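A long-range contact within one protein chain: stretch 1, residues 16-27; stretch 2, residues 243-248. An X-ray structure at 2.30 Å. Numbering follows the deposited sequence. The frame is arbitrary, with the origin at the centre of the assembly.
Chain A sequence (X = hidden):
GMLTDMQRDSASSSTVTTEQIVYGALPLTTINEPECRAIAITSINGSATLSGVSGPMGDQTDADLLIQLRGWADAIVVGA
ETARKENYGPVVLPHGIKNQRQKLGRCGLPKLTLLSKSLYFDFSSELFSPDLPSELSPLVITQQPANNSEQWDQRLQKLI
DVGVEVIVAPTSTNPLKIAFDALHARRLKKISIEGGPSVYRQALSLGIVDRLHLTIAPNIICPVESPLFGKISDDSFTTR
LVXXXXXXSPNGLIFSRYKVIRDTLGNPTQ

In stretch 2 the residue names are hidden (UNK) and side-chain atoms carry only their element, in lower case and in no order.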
ATOM      1  N   VAL A  16       3.539   5.286  22.212  1.00 92.19           N
ATOM      2  CA  VAL A  16       4.399   4.300  21.485  1.00 90.90           C
ATOM      3  C   VAL A  16       5.686   4.951  20.945  1.00 90.52           C
ATOM      4  O   VAL A  16       5.655   5.826  20.080  1.00 92.78           O
ATOM      5  CB  VAL A  16       3.645   3.612  20.332  1.00 90.41           C
ATOM      6  CG1 VAL A  16       4.462   2.424  19.803  1.00 90.50           C
ATOM      7  CG2 VAL A  16       2.255   3.167  20.795  1.00 88.22           C
ATOM      8  N   THR A  17       6.820   4.495  21.452  1.00 87.79           N
ATOM      9  CA  THR A  17       8.086   5.077  21.105  1.00 85.52           C
ATOM     10  C   THR A  17       8.694   4.279  19.959  1.00 83.64           C
ATOM     11  O   THR A  17       8.294   3.156  19.691  1.00 84.51           O
ATOM     12  CB  THR A  17       9.037   5.058  22.310  1.00 85.97           C
ATOM     13  OG1 THR A  17       9.619   3.757  22.429  1.00 87.94           O
ATOM     14  CG2 THR A  17       8.297   5.403  23.614  1.00 84.18           C
ATOM     15  N   THR A  18       9.678   4.866  19.296  1.00 81.13           N
ATOM     16  CA  THR A  18      10.422   4.169  18.277  1.00 79.49           C
ATOM     17  C   THR A  18      11.185   3.003  18.885  1.00 77.79           C
ATOM     18  O   THR A  18      11.383   1.981  18.242  1.00 77.35           O
ATOM     19  CB  THR A  18      11.389   5.109  17.535  1.00 76.96           C
ATOM     20  OG1 THR A  18      12.291   5.723  18.457  1.00 76.83           O
ATOM     21  CG2 THR A  18      10.623   6.176  16.817  1.00 77.77           C
ATOM     22  N   GLU A  19      11.615   3.159  20.123  1.00 77.47           N
ATOM     23  CA  GLU A  19      12.301   2.086  20.824  1.00 80.20           C
ATOM     24  C   GLU A  19      11.362   0.889  21.040  1.00 80.64           C
ATOM     25  O   GLU A  19      11.785  -0.264  20.988  1.00 81.80           O
ATOM     26  CB  GLU A  19      12.854   2.594  22.162  1.00 80.40           C
ATOM     27  CG  GLU A  19      13.876   1.676  22.775  1.00 81.11           C
ATOM     28  CD  GLU A  19      14.440   2.215  24.074  1.00 88.68           C
ATOM     29  OE1 GLU A  19      13.679   2.355  25.064  1.00 83.35           O
ATOM     30  OE2 GLU A  19      15.661   2.482  24.107  1.00 95.76           O
ATOM     31  N   GLN A  20      10.085   1.163  21.264  1.00 80.54           N
ATOM     32  CA  GLN A  20       9.113   0.088  21.383  1.00 81.72           C
ATOM     33  C   GLN A  20       8.967  -0.637  20.066  1.00 79.94           C
ATOM     34  O   GLN A  20       9.074  -1.852  20.005  1.00 82.38           O
ATOM     35  CB  GLN A  20       7.767   0.628  21.854  1.00 82.95           C
ATOM     36  CG  GLN A  20       7.812   1.159  23.290  1.00 88.70           C
ATOM     37  CD  GLN A  20       6.498   1.772  23.715  1.00 99.64           C
ATOM     38  OE1 GLN A  20       5.441   1.462  23.142  1.00112.35           O
ATOM     39  NE2 GLN A  20       6.543   2.640  24.726  1.00100.13           N
ATOM     40  N   ILE A  21       8.740   0.126  19.012  1.00 77.63           N
ATOM     41  CA  ILE A  21       8.532  -0.420  17.688  1.00 76.26           C
ATOM     42  C   ILE A  21       9.643  -1.375  17.320  1.00 74.35           C
ATOM     43  O   ILE A  21       9.375  -2.444  16.801  1.00 74.98           O
ATOM     44  CB  ILE A  21       8.461   0.705  16.644  1.00 76.81           C
ATOM     45  CG1 ILE A  21       7.223   1.565  16.896  1.00 81.46           C
ATOM     46  CG2 ILE A  21       8.397   0.135  15.253  1.00 79.57           C
ATOM     47  CD1 ILE A  21       7.222   2.902  16.195  1.00 81.75           C
ATOM     48  N   VAL A  22      10.888  -0.981  17.595  1.00 72.06           N
ATOM     49  CA  VAL A  22      12.062  -1.770  17.242  1.00 69.51           C
ATOM     50  C   VAL A  22      12.329  -2.920  18.223  1.00 70.90           C
ATOM     51  O   VAL A  22      12.684  -4.015  17.805  1.00 69.54           O
ATOM     52  CB  VAL A  22      13.340  -0.885  17.103  1.00 69.48           C
ATOM     53  CG1 VAL A  22      14.582  -1.748  16.930  1.00 65.66           C
ATOM     54  CG2 VAL A  22      13.215   0.081  15.928  1.00 63.39           C
ATOM     55  N   TYR A  23      12.151  -2.688  19.520  1.00 71.68           N
ATOM     56  CA  TYR A  23      12.633  -3.634  20.507  1.00 71.83           C
ATOM     57  C   TYR A  23      11.551  -4.389  21.285  1.00 73.07           C
ATOM     58  O   TYR A  23      11.842  -5.430  21.902  1.00 71.93           O
ATOM     59  CB  TYR A  23      13.550  -2.904  21.504  1.00 71.77           C
ATOM     60  CG  TYR A  23      14.833  -2.403  20.890  1.00 73.16           C
ATOM     61  CD1 TYR A  23      15.898  -3.266  20.670  1.00 68.44           C
ATOM     62  CD2 TYR A  23      14.990  -1.056  20.540  1.00 72.36           C
ATOM     63  CE1 TYR A  23      17.090  -2.807  20.114  1.00 72.89           C
ATOM     64  CE2 TYR A  23      16.173  -0.590  19.986  1.00 72.00           C
ATOM     65  CZ  TYR A  23      17.222  -1.470  19.773  1.00 73.92           C
ATOM     66  OH  TYR A  23      18.408  -1.023  19.226  1.00 72.85           O
ATOM     67  N   GLY A  24      10.324  -3.875  21.276  1.00 72.79           N
ATOM     68  CA  GLY A  24       9.306  -4.338  22.214  1.00 73.78           C
ATOM     69  C   GLY A  24       8.383  -5.418  21.672  1.00 73.43           C
ATOM     70  O   GLY A  24       8.271  -5.579  20.463  1.00 71.02           O
ATOM     71  N   ALA A  25       7.714  -6.118  22.591  1.00 72.51           N
ATOM     72  CA  ALA A  25       6.853  -7.272  22.290  1.00 75.19           C
ATOM     73  C   ALA A  25       7.556  -8.322  21.434  1.00 76.87           C
ATOM     74  O   ALA A  25       6.990  -8.819  20.449  1.00 76.21           O
ATOM     75  CB  ALA A  25       5.523  -6.823  21.633  1.00 74.09           C
ATOM     76  N   LEU A  26       8.784  -8.656  21.823  1.00 79.34           N
ATOM     77  CA  LEU A  26       9.555  -9.711  21.176  1.00 83.04           C
ATOM     78  C   LEU A  26      10.012 -10.794  22.185  1.00 86.39           C
ATOM     79  O   LEU A  26      10.081 -10.539  23.393  1.00 86.46           O
ATOM     80  CB  LEU A  26      10.764  -9.106  20.454  1.00 82.87           C
ATOM     81  CG  LEU A  26      10.448  -8.172  19.284  1.00 84.34           C
ATOM     82  CD1 LEU A  26      11.637  -7.328  18.930  1.00 80.60           C
ATOM     83  CD2 LEU A  26       9.985  -8.967  18.084  1.00 82.39           C
ATOM     84  N   PRO A  27      10.301 -12.015  21.694  1.00 90.16           N
ATOM     85  CA  PRO A  27      10.951 -13.049  22.516  1.00 93.32           C
ATOM     86  C   PRO A  27      12.455 -12.819  22.707  1.00 96.63           C
ATOM     87  O   PRO A  27      12.973 -11.788  22.271  1.00 99.12           O
ATOM     88  CB  PRO A  27      10.712 -14.342  21.718  1.00 92.90           C
ATOM     89  CG  PRO A  27       9.825 -13.967  20.561  1.00 93.17           C
ATOM     90  CD  PRO A  27       9.991 -12.513  20.343  1.00 90.33           C
ATOM     91  N   UNK A 243       0.768  -8.919  11.919  1.00 68.65           N
ATOM     92  CA  UNK A 243       0.932  -7.582  12.466  1.00 70.03           C
ATOM     93  C   UNK A 243       1.310  -7.718  13.941  1.00 68.89           C
ATOM     94  O   UNK A 243       0.623  -8.384  14.701  1.00 68.99           O
ATOM     95  c   UNK A 243      -1.696  -4.641  12.792  1.00 66.69           C
ATOM     96  c   UNK A 243      -0.290  -5.303  12.779  1.00 69.48           C
ATOM     97  c   UNK A 243      -0.359  -6.764  12.310  1.00 70.25           C
ATOM     98  c   UNK A 243       0.708  -4.510  11.941  1.00 63.55           C
ATOM     99  N   UNK A 244       2.420  -7.103  14.318  1.00 69.47           N
ATOM    100  CA  UNK A 244       2.906  -7.149  15.689  1.00 69.24           C
ATOM    101  C   UNK A 244       2.761  -5.822  16.433  1.00 69.83           C
ATOM    102  O   UNK A 244       2.533  -5.809  17.643  1.00 73.75           O
ATOM    103  c   UNK A 244       4.654  -8.972  15.317  1.00 68.01           C
ATOM    104  o   UNK A 244       6.513 -10.448  15.364  1.00 65.81           O
ATOM    105  c   UNK A 244       6.147  -9.267  15.336  1.00 67.66           C
ATOM    106  c   UNK A 244       4.366  -7.542  15.687  1.00 69.74           C
ATOM    107  o   UNK A 244       6.953  -8.316  15.317  1.00 66.53           O
ATOM    108  N   UNK A 245       2.918  -4.723  15.708  1.00 71.34           N
ATOM    109  CA  UNK A 245       2.969  -3.383  16.279  1.00 72.00           C
ATOM    110  C   UNK A 245       2.284  -2.464  15.309  1.00 71.18           C
ATOM    111  O   UNK A 245       2.541  -2.544  14.132  1.00 75.17           O
ATOM    112  c   UNK A 245       5.312  -3.584  17.333  1.00 82.00           C
ATOM    113  c   UNK A 245       4.404  -2.873  16.377  1.00 71.68           C
ATOM    114 se   UNK A 245       4.953  -3.076  19.182  0.75 96.73          SE
ATOM    115  c   UNK A 245       5.448  -1.217  19.034  1.00 60.56           C
ATOM    116  N   UNK A 246       1.452  -1.570  15.810  1.00 73.18           N
ATOM    117  CA  UNK A 246       0.824  -0.557  14.990  1.00 74.29           C
ATOM    118  C   UNK A 246       0.798   0.773  15.727  1.00 75.29           C
ATOM    119  O   UNK A 246       0.390   0.838  16.877  1.00 77.15           O
ATOM    120  c   UNK A 246      -1.411   0.014  13.816  1.00 74.91           C
ATOM    121  c   UNK A 246      -0.757   0.154  12.445  1.00 66.32           C
ATOM    122  c   UNK A 246      -2.850  -0.493  13.733  1.00 65.31           C
ATOM    123  c   UNK A 246      -0.601  -0.959  14.663  1.00 74.79           C
ATOM    124  N   UNK A 247       1.176   1.829  15.026  1.00 75.20           N
ATOM    125  CA  UNK A 247       1.262   3.154  15.592  1.00 77.38           C
ATOM    126  C   UNK A 247       1.143   4.208  14.474  1.00 76.30           C
ATOM    127  O   UNK A 247       1.210   3.872  13.292  1.00 74.12           O
ATOM    128  c   UNK A 247       2.605   3.267  16.324  1.00 76.45           C
ATOM    129  o   UNK A 247       2.898   4.596  16.646  1.00 87.06           O
ATOM    130  N   UNK A 248       0.953   5.471  14.856  1.00 76.72           N
ATOM    131  CA  UNK A 248       0.996   6.588  13.903  1.00 76.87           C
ATOM    132  C   UNK A 248       1.714   7.823  14.461  1.00 76.00           C
ATOM    133  O   UNK A 248       1.791   8.004  15.671  1.00 77.77           O
ATOM    134  c   UNK A 248      -0.427   6.966  13.463  1.00 77.15           C
ATOM    135  o   UNK A 248      -1.138   7.650  14.484  1.00 79.11           O
TER
HETATM  136  O   HOH W   1       5.303   5.887  17.255  1.00 71.70           O

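Position 243 carries four side-chain carbons, forked at the second. The chain is unbranched at its first carbon. None of these atoms comes near stretch 1. The residue is Leu-243, as the fork pattern indicates.

Position 244 has three carbons in a row, and the third bears two oxygens. CA-to-CB points toward stretch 1, and one carboxylate oxygen lies 4.2 Å from Leu-26 CD2. The residue is Glu-244, a carboxylate on a two-carbon arm. Its contact with Leu-26 is a loose one, and both carboxylate oxygens are hydrogen-bonded elsewhere in the structure.

Position 245 has two carbons, a selenium and a terminal carbon, without a branch. Its terminal carbon lies 3.5 Å from Ile-21 CA, 3.7 Å from Gln-20 C and 3.8 Å from Val-16 CG1. The selenium is 4.3 Å from Gly-24 O. The residue is Met-245, present as selenomethionine; the selenium settles the identity. All three chi angles are m, and the folded chain brings CE against the helix backbone.

Position 246 again shows four carbons, forked at the second. CA-to-CB points away from stretch 1, as expected for alternation along a strand, and the side chain makes no contact there. The residue is Leu-246.

Position 247 has one carbon and one oxygen. CA-to-CB points toward stretch 1, and the oxygen is 3.9 Å from Val-16 CB. The residue is Ser-247, with a single hydroxyl on CB. Water 1 lies 2.8 Å from Ser-247 OG and donates a hydrogen bond to Val-16 O, also at 2.8 Å. It therefore bridges the two stretches.

Position 248 also has one carbon and one oxygen. Its side chain stays well clear of stretch 1. The residue is Ser-248.

The contact sets a short helix, residues 18-23, and its flanking loops against a strand. No direct hydrogen bond crosses between the stretches. Met-245 is the centre, with the largest covered area in either stretch. Its CE packs against Val-16 CG1 and, at 3.9 Å, against Ile-21 CG1. The helix start is held separately: Thr-17 OG1 caps it by accepting from Gln-20 N at 2.9 Å. At the other end, Gly-24 leaves helical geometry while its N still bonds to Gln-20 O at 2.7 Å. Apolar packing around one folded side chain is joined by a single water bridge.

Stretch 2 (243-248) LEMLSS
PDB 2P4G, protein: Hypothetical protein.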